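Local coordinates for DUF4875 domain-containing protein (PDB 4LG3) that is of unknown function, a DUF4875-family protein from Desulfovibrio piger whose biochemical role cannot yet be assigned with confidence, at residues 128-133 and 154-159; 31-36 and 57-62; 66-69 and 75-78. All coordinates share one frame; numbering follows the deposited sequence.

Contact 1: 128-133 and 154-159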
loop_
_atom_site.group_PDB
_atom_site.type_symbol
_atom_site.label_atom_id
_atom_site.label_comp_id
_atom_site.label_asym_id
_atom_site.label_seq_id
_atom_site.Cartn_x
_atom_site.Cartn_y
_atom_site.Cartn_z
ATOM N N LEU A 128 4.922 -2.014 12.162
ATOM C CA LEU A 128 3.499 -1.747 11.972
ATOM C C LEU A 128 2.884 -1.062 13.189
ATOM O O LEU A 128 2.064 -0.157 13.028
ATOM C CB LEU A 128 2.757 -3.054 11.647
ATOM C CG LEU A 128 3.017 -3.662 10.255
ATOM C CD1 LEU A 128 2.480 -5.064 10.188
ATOM C CD2 LEU A 128 2.434 -2.809 9.153
ATOM N N LYS A 129 3.311 -1.455 14.395
ATOM C CA LYS A 129 2.878 -0.853 15.653
ATOM C C LYS A 129 3.399 0.587 15.731
ATOM O O LYS A 129 2.649 1.468 16.154
ATOM C CB LYS A 129 3.364 -1.692 16.868
ATOM C CG LYS A 129 2.922 -1.179 18.250
ATOM C CD LYS A 129 1.494 -1.605 18.617
ATOM C CE LYS A 129 0.726 -0.523 19.352
ATOM N NZ LYS A 129 -0.748 -0.734 19.267
ATOM N N ILE A 130 4.657 0.833 15.303
ATOM C CA ILE A 130 5.265 2.171 15.342
ATOM C C ILE A 130 4.439 3.110 14.441
ATOM O O ILE A 130 4.131 4.242 14.857
ATOM C CB ILE A 130 6.786 2.147 14.964
ATOM C CG1 ILE A 130 7.623 1.449 16.045
ATOM C CG2 ILE A 130 7.336 3.555 14.713
ATOM C CD1 ILE A 130 9.072 1.129 15.632
ATOM N N GLN A 131 4.053 2.615 13.229
ATOM C CA GLN A 131 3.222 3.320 12.223
ATOM C C GLN A 131 1.864 3.690 12.776
ATOM O O GLN A 131 1.389 4.799 12.553
ATOM C CB GLN A 131 3.004 2.449 10.983
ATOM C CG GLN A 131 4.225 2.332 10.111
ATOM C CD GLN A 131 3.851 1.771 8.780
ATOM O OE1 GLN A 131 2.931 0.955 8.653
ATOM N NE2 GLN A 131 4.559 2.194 7.763
ATOM N N CYS A 132 1.257 2.752 13.501
ATOM C CA CYS A 132 -0.035 2.922 14.152
ATOM C C CYS A 132 0.055 4.013 15.249
ATOM O O CYS A 132 -0.803 4.906 15.284
ATOM C CB CYS A 132 -0.528 1.594 14.714
ATOM S SG CYS A 132 -2.159 1.689 15.497
ATOM N N LEU A 133 1.115 3.970 16.096
ATOM C CA LEU A 133 1.341 4.972 17.133
ATOM C C LEU A 133 1.614 6.329 16.510
ATOM O O LEU A 133 1.004 7.300 16.930
ATOM C CB LEU A 133 2.471 4.574 18.077
ATOM C CG LEU A 133 2.258 3.325 18.938
ATOM C CD1 LEU A 133 3.436 3.100 19.859
ATOM C CD2 LEU A 133 0.978 3.407 19.741
ATOM N N ALA A 154 10.715 10.185 20.344
ATOM C CA ALA A 154 11.037 9.956 21.758
ATOM C C ALA A 154 9.851 9.383 22.562
ATOM O O ALA A 154 10.058 8.483 23.378
ATOM C CB ALA A 154 11.511 11.243 22.402
ATOM N N ALA A 155 8.623 9.904 22.338
ATOM C CA ALA A 155 7.416 9.457 23.032
ATOM C C ALA A 155 7.045 8.024 22.638
ATOM O O ALA A 155 6.572 7.275 23.495
ATOM C CB ALA A 155 6.264 10.402 22.738
ATOM N N ILE A 156 7.264 7.638 21.347
ATOM C CA ILE A 156 6.976 6.277 20.864
ATOM C C ILE A 156 8.024 5.352 21.481
ATOM O O ILE A 156 7.672 4.319 22.041
ATOM C CB ILE A 156 6.874 6.165 19.300
ATOM C CG1 ILE A 156 5.701 7.016 18.754
ATOM C CG2 ILE A 156 6.712 4.699 18.839
ATOM C CD1 ILE A 156 5.797 7.382 17.293
ATOM N N ALA A 157 9.295 5.782 21.454
ATOM C CA ALA A 157 10.436 5.066 22.030
ATOM C C ALA A 157 10.205 4.769 23.506
ATOM O O ALA A 157 10.385 3.628 23.918
ATOM C CB ALA A 157 11.706 5.879 21.853
ATOM N N LYS A 158 9.748 5.775 24.284
ATOM C CA LYS A 158 9.469 5.663 25.717
ATOM C C LYS A 158 8.318 4.700 25.991
ATOM O O LYS A 158 8.345 3.981 26.985
ATOM C CB LYS A 158 9.144 7.041 26.318
ATOM C CG LYS A 158 9.336 7.092 27.834
ATOM C CD LYS A 158 9.361 8.507 28.362
ATOM C CE LYS A 158 10.174 8.606 29.632
ATOM N NZ LYS A 158 10.492 10.015 29.998
ATOM N N LYS A 159 7.316 4.689 25.112
ATOM C CA LYS A 159 6.144 3.835 25.234
ATOM C C LYS A 159 6.481 2.358 24.931
ATOM O O LYS A 159 6.035 1.463 25.648
ATOM C CB LYS A 159 5.038 4.337 24.283
ATOM C CG LYS A 159 3.630 4.048 24.777
ATOM C CD LYS A 159 2.652 3.795 23.643
ATOM C CE LYS A 159 1.232 3.755 24.158
ATOM N NZ LYS A 159 0.411 2.736 23.449
#

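Contact 2: 31-36 and 57-62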
loop_
_atom_site.group_PDB
_atom_site.type_symbol
_atom_site.label_atom_id
_atom_site.label_comp_id
_atom_site.label_asym_id
_atom_site.label_seq_id
_atom_site.Cartn_x
_atom_site.Cartn_y
_atom_site.Cartn_z
ATOM N N ILE A 31 -5.698 -1.435 -1.182
ATOM C CA ILE A 31 -5.835 -2.766 -0.611
ATOM C C ILE A 31 -4.862 -2.912 0.548
ATOM O O ILE A 31 -3.928 -2.114 0.683
ATOM C CB ILE A 31 -5.666 -3.896 -1.692
ATOM C CG1 ILE A 31 -4.279 -3.891 -2.346
ATOM C CG2 ILE A 31 -6.828 -3.872 -2.739
ATOM C CD1 ILE A 31 -3.877 -5.212 -3.060
ATOM N N VAL A 32 -5.097 -3.924 1.399
ATOM C CA VAL A 32 -4.211 -4.300 2.512
ATOM C C VAL A 32 -4.062 -5.824 2.501
ATOM O O VAL A 32 -4.977 -6.528 2.045
ATOM C CB VAL A 32 -4.647 -3.801 3.937
ATOM C CG1 VAL A 32 -4.554 -2.287 4.072
ATOM C CG2 VAL A 32 -6.035 -4.319 4.333
ATOM N N LEU A 33 -2.946 -6.326 3.075
ATOM C CA LEU A 33 -2.719 -7.748 3.246
ATOM C C LEU A 33 -3.502 -8.238 4.438
ATOM O O LEU A 33 -3.505 -7.577 5.485
ATOM C CB LEU A 33 -1.238 -8.077 3.434
ATOM C CG LEU A 33 -0.297 -7.776 2.288
ATOM C CD1 LEU A 33 1.104 -8.203 2.654
ATOM C CD2 LEU A 33 -0.772 -8.413 0.960
ATOM N N VAL A 34 -4.157 -9.395 4.292
ATOM C CA VAL A 34 -4.938 -9.987 5.381
ATOM C C VAL A 34 -4.514 -11.425 5.658
ATOM O O VAL A 34 -3.837 -12.069 4.849
ATOM C CB VAL A 34 -6.474 -9.916 5.148
ATOM C CG1 VAL A 34 -6.948 -8.466 5.053
ATOM C CG2 VAL A 34 -6.900 -10.730 3.923
ATOM N N GLU A 35 -4.930 -11.928 6.822
ATOM C CA GLU A 35 -4.731 -13.335 7.193
ATOM C C GLU A 35 -5.886 -13.792 8.053
ATOM O O GLU A 35 -6.603 -12.955 8.585
ATOM C CB GLU A 35 -3.380 -13.553 7.908
ATOM C CG GLU A 35 -3.277 -12.904 9.274
ATOM C CD GLU A 35 -1.928 -13.067 9.934
ATOM O OE1 GLU A 35 -1.393 -14.197 9.932
ATOM O OE2 GLU A 35 -1.404 -12.060 10.458
ATOM N N GLN A 36 -6.046 -15.107 8.228
ATOM C CA GLN A 36 -7.046 -15.684 9.146
ATOM C C GLN A 36 -6.473 -15.828 10.534
ATOM O O GLN A 36 -5.343 -16.318 10.669
ATOM C CB GLN A 36 -7.482 -17.079 8.705
ATOM C CG GLN A 36 -8.160 -17.161 7.379
ATOM C CD GLN A 36 -8.808 -18.509 7.239
ATOM O OE1 GLN A 36 -9.860 -18.781 7.831
ATOM N NE2 GLN A 36 -8.177 -19.396 6.480
ATOM N N ALA A 57 4.323 -7.426 -5.511
ATOM C CA ALA A 57 4.031 -7.088 -6.910
ATOM C C ALA A 57 2.907 -7.983 -7.463
ATOM O O ALA A 57 1.950 -7.465 -8.028
ATOM C CB ALA A 57 5.286 -7.230 -7.760
ATOM N N ALA A 58 2.990 -9.307 -7.236
ATOM C CA ALA A 58 1.982 -10.276 -7.687
ATOM C C ALA A 58 0.606 -9.971 -7.102
ATOM O O ALA A 58 -0.392 -10.217 -7.771
ATOM C CB ALA A 58 2.394 -11.687 -7.319
ATOM N N THR A 59 0.558 -9.405 -5.875
ATOM C CA THR A 59 -0.681 -9.055 -5.179
ATOM C C THR A 59 -1.390 -7.891 -5.904
ATOM O O THR A 59 -2.595 -7.985 -6.179
ATOM C CB THR A 59 -0.372 -8.738 -3.704
ATOM O OG1 THR A 59 0.258 -9.876 -3.133
ATOM C CG2 THR A 59 -1.629 -8.414 -2.875
ATOM N N VAL A 60 -0.640 -6.823 -6.239
ATOM C CA VAL A 60 -1.204 -5.652 -6.906
ATOM C C VAL A 60 -1.536 -5.977 -8.359
ATOM O O VAL A 60 -2.561 -5.497 -8.850
ATOM C CB VAL A 60 -0.376 -4.326 -6.749
ATOM C CG1 VAL A 60 -0.431 -3.817 -5.296
ATOM C CG2 VAL A 60 1.068 -4.482 -7.232
ATOM N N ILE A 61 -0.719 -6.834 -9.023
ATOM C CA ILE A 61 -0.989 -7.290 -10.388
ATOM C C ILE A 61 -2.330 -8.025 -10.404
ATOM O O ILE A 61 -3.180 -7.664 -11.201
ATOM C CB ILE A 61 0.178 -8.144 -10.980
ATOM C CG1 ILE A 61 1.448 -7.255 -11.195
ATOM C CG2 ILE A 61 -0.224 -8.822 -12.314
ATOM C CD1 ILE A 61 2.792 -8.051 -11.293
ATOM N N ALA A 62 -2.536 -9.005 -9.504
ATOM C CA ALA A 62 -3.759 -9.820 -9.404
ATOM C C ALA A 62 -4.968 -8.982 -9.043
ATOM O O ALA A 62 -6.036 -9.231 -9.581
ATOM C CB ALA A 62 -3.582 -10.923 -8.377
#

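Contact 3: 66-69 and 75-78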
loop_
_atom_site.group_PDB
_atom_site.type_symbol
_atom_site.label_atom_id
_atom_site.label_comp_id
_atom_site.label_asym_id
_atom_site.label_seq_id
_atom_site.Cartn_x
_atom_site.Cartn_y
_atom_site.Cartn_z
ATOM N N TYR A 66 -8.251 -8.330 -11.465
ATOM C CA TYR A 66 -9.557 -8.615 -10.864
ATOM C C TYR A 66 -10.519 -7.436 -11.043
ATOM O O TYR A 66 -11.603 -7.626 -11.573
ATOM C CB TYR A 66 -9.445 -8.995 -9.356
ATOM C CG TYR A 66 -10.791 -8.964 -8.639
ATOM C CD1 TYR A 66 -11.800 -9.882 -8.958
ATOM C CD2 TYR A 66 -11.094 -7.952 -7.726
ATOM C CE1 TYR A 66 -13.070 -9.791 -8.382
ATOM C CE2 TYR A 66 -12.354 -7.858 -7.142
ATOM C CZ TYR A 66 -13.342 -8.771 -7.481
ATOM O OH TYR A 66 -14.579 -8.663 -6.896
ATOM N N TYR A 67 -10.116 -6.235 -10.640
ATOM C CA TYR A 67 -10.954 -5.054 -10.703
ATOM C C TYR A 67 -11.259 -4.617 -12.121
ATOM O O TYR A 67 -12.366 -4.132 -12.355
ATOM C CB TYR A 67 -10.359 -3.904 -9.874
ATOM C CG TYR A 67 -10.629 -4.091 -8.400
ATOM C CD1 TYR A 67 -11.902 -3.874 -7.869
ATOM C CD2 TYR A 67 -9.630 -4.538 -7.540
ATOM C CE1 TYR A 67 -12.159 -4.063 -6.514
ATOM C CE2 TYR A 67 -9.891 -4.778 -6.192
ATOM C CZ TYR A 67 -11.148 -4.505 -5.679
ATOM O OH TYR A 67 -11.382 -4.637 -4.339
ATOM N N ALA A 68 -10.327 -4.808 -13.064
ATOM C CA ALA A 68 -10.542 -4.463 -14.474
ATOM C C ALA A 68 -11.716 -5.298 -15.034
ATOM O O ALA A 68 -12.636 -4.751 -15.630
ATOM C CB ALA A 68 -9.261 -4.696 -15.266
ATOM N N GLN A 69 -11.715 -6.594 -14.727
ATOM C CA GLN A 69 -12.727 -7.563 -15.106
ATOM C C GLN A 69 -14.071 -7.295 -14.380
ATOM O O GLN A 69 -15.104 -7.199 -15.033
ATOM C CB GLN A 69 -12.191 -8.978 -14.779
ATOM C CG GLN A 69 -13.194 -10.153 -14.832
ATOM C CD GLN A 69 -13.135 -10.962 -16.103
ATOM O OE1 GLN A 69 -12.056 -11.293 -16.625
ATOM N NE2 GLN A 69 -14.314 -11.326 -16.605
ATOM N N VAL A 75 -9.096 1.434 -17.046
ATOM C CA VAL A 75 -7.877 1.708 -16.281
ATOM C C VAL A 75 -8.130 1.364 -14.829
ATOM O O VAL A 75 -9.178 1.730 -14.286
ATOM C CB VAL A 75 -7.412 3.208 -16.410
ATOM C CG1 VAL A 75 -6.017 3.423 -15.811
ATOM C CG2 VAL A 75 -7.460 3.682 -17.840
ATOM N N VAL A 76 -7.149 0.711 -14.182
ATOM C CA VAL A 76 -7.252 0.346 -12.772
ATOM C C VAL A 76 -5.943 0.649 -12.074
ATOM O O VAL A 76 -4.897 0.166 -12.484
ATOM C CB VAL A 76 -7.672 -1.136 -12.572
ATOM C CG1 VAL A 76 -7.736 -1.505 -11.093
ATOM C CG2 VAL A 76 -9.004 -1.428 -13.240
ATOM N N SER A 77 -6.014 1.426 -11.004
ATOM C CA SER A 77 -4.882 1.750 -10.139
ATOM C C SER A 77 -5.046 1.052 -8.816
ATOM O O SER A 77 -6.103 1.143 -8.208
ATOM C CB SER A 77 -4.751 3.253 -9.932
ATOM O OG SER A 77 -4.042 3.818 -11.017
ATOM N N ILE A 78 -4.027 0.297 -8.403
ATOM C CA ILE A 78 -4.025 -0.433 -7.120
ATOM C C ILE A 78 -2.873 0.078 -6.235
ATOM O O ILE A 78 -1.748 0.181 -6.696
ATOM C CB ILE A 78 -3.957 -1.986 -7.290
ATOM C CG1 ILE A 78 -5.017 -2.531 -8.273
ATOM C CG2 ILE A 78 -3.983 -2.721 -5.940
ATOM C CD1 ILE A 78 -6.466 -2.473 -7.862
#

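Contact 1: 128-133 and 154-159
L133 and I156 carry this contact. The CD1 methyl of L133 lies 3.8 Å from CG2 of I156, and the CB of L133 is 4.1 Å from CG1 of I156. The two side chains run alongside each other in opposite senses. L133 is touched at its base and at one branch end, and I156 at both of its branches. I156 has CG2 anti to its backbone N and CG1 beside that N (chi1 -63°). This spreads its two branches along L133. I130 adds a looser touch one helical turn earlier, CG2 to CG2 of I156 at 4.3 Å. K159 reaches the same leucine with its aliphatic chain, its CD 3.9 Å from L133 CD1. Its NZ ends 3.8 Å from L133 CD2, a plain van der Waals approach. No hydrogen bond crosses the contact.

The motif is a helix pair. Helices 125-137 and 149-160 are joined through the short hairpin of strands 142-143 and 146-147. The local axes approach to 10.7 Å, with 128° between their directions, an oblique crossing nearer to perpendicular than to antiparallel.

K129 NZ lies 5.6 Å from K159 NZ at the exposed margin. These like charges probably repel mildly. W134 and M137 extend the apolar cover on I156, and L160 does so on I130 and L133. On the far side of helix 125-137, Q131 hydrogen bonds to S82, T91 and the carbonyl of L169.

Contact 2: 31-36 and 57-62
I31 places CG1 between its backbone N and carbonyl carbon (chi1 62°) and then extends (chi2 161°), which brings CD1 up to T59. L33 turns the other way at its first torsion, with CG beside the backbone N (chi1 -64°). Its extended outer part still brings CD2 to the same helical residue. The shared target is the CG2 methyl of T59. It is 3.9 Å from I31 CD1 and also 3.9 Å from L33 CD2, so one methyl bridges two strand residues on the same side of the strand. Each of the two strand side chains meets T59 at a slant. V60 adds a lighter touch, its CG1 4.3 Å from I31 CD1.

T59 divides its two branches by character. The methyl goes to the apolar strand side chains. OG1 is hydrogen-bonded to the carbonyl of Q55, one turn back in the helix, and to the backbone N of Q8. These two bonds satisfy a buried hydroxyl. They should limit rotation about CA-CB and so probably hold the methyl in place as well. No hydrogen bond passes between the two segments, and the packing is wholly apolar.

The local axes pass 10.5 Å apart. Strand 26-36, helix 53-71 and the parallel neighbouring strand 75-81 form a beta-alpha-beta crossover, with strand 42-44 coming between the first strand and the helix in sequence. F10 of strand 10-18 touches both I31 and T59, while I78 and L80 of strand 75-81 touch I31 and V60.

Contact 3: 66-69 and 75-78
V76 faces the helix with both methyls. CG1 is anti to its backbone N (chi1 178°) and meets CB of Y67 at 3.8 Å. CG2 takes the position beside that N and sits against A68, 3.6 Å from its CA and 3.9 Å from its CB. The valine thus straddles two successive helix residues, and its second methyl rests on the backbone of A68.

I78 makes the other touch. Its first torsion sets CG1 beside the backbone N, and a bent second torsion (chi2 -69°) brings CD1 to 3.8 Å from CD2 of Y67. The two side chains cross at about a right angle. One face of the Y67 ring is covered by its helix neighbour: CD2 of Y66 stands 3.6 Å above the plane of the Y67 ring, over its centre. The Y67 hydroxyl, at the far end of the ring, is hydrogen-bonded to E15 OE2, which ties down this buried side chain.

The contact lies where helix 53-71 nears its end and the chain returns into strand 75-81, the closing half of a beta-alpha-beta unit. V29 of strand 26-36 touches Y67 and I78, and Y98 of strand 92-98 touches A68.

Contacts 2 and 3 belong to one interface, helix 53-71 against the mixed sheet. They meet through I78, whose CG2 lies 3.8 Å from CG1 of V60 and 3.8 Å from CG1 of I31. Contact 2 is nearer the centre of the chain and packs aliphatic groups only; its four touching residues are all buried. Contact 3 brings in an aromatic ring and a backbone surface, and A68 is partly exposed. Contact 1 joins two other helices. Its centre is about 25 Å from that of contact 2 and 35 Å from that of contact 3. It too has an aliphatic centre, but a lysine forms its exposed margin.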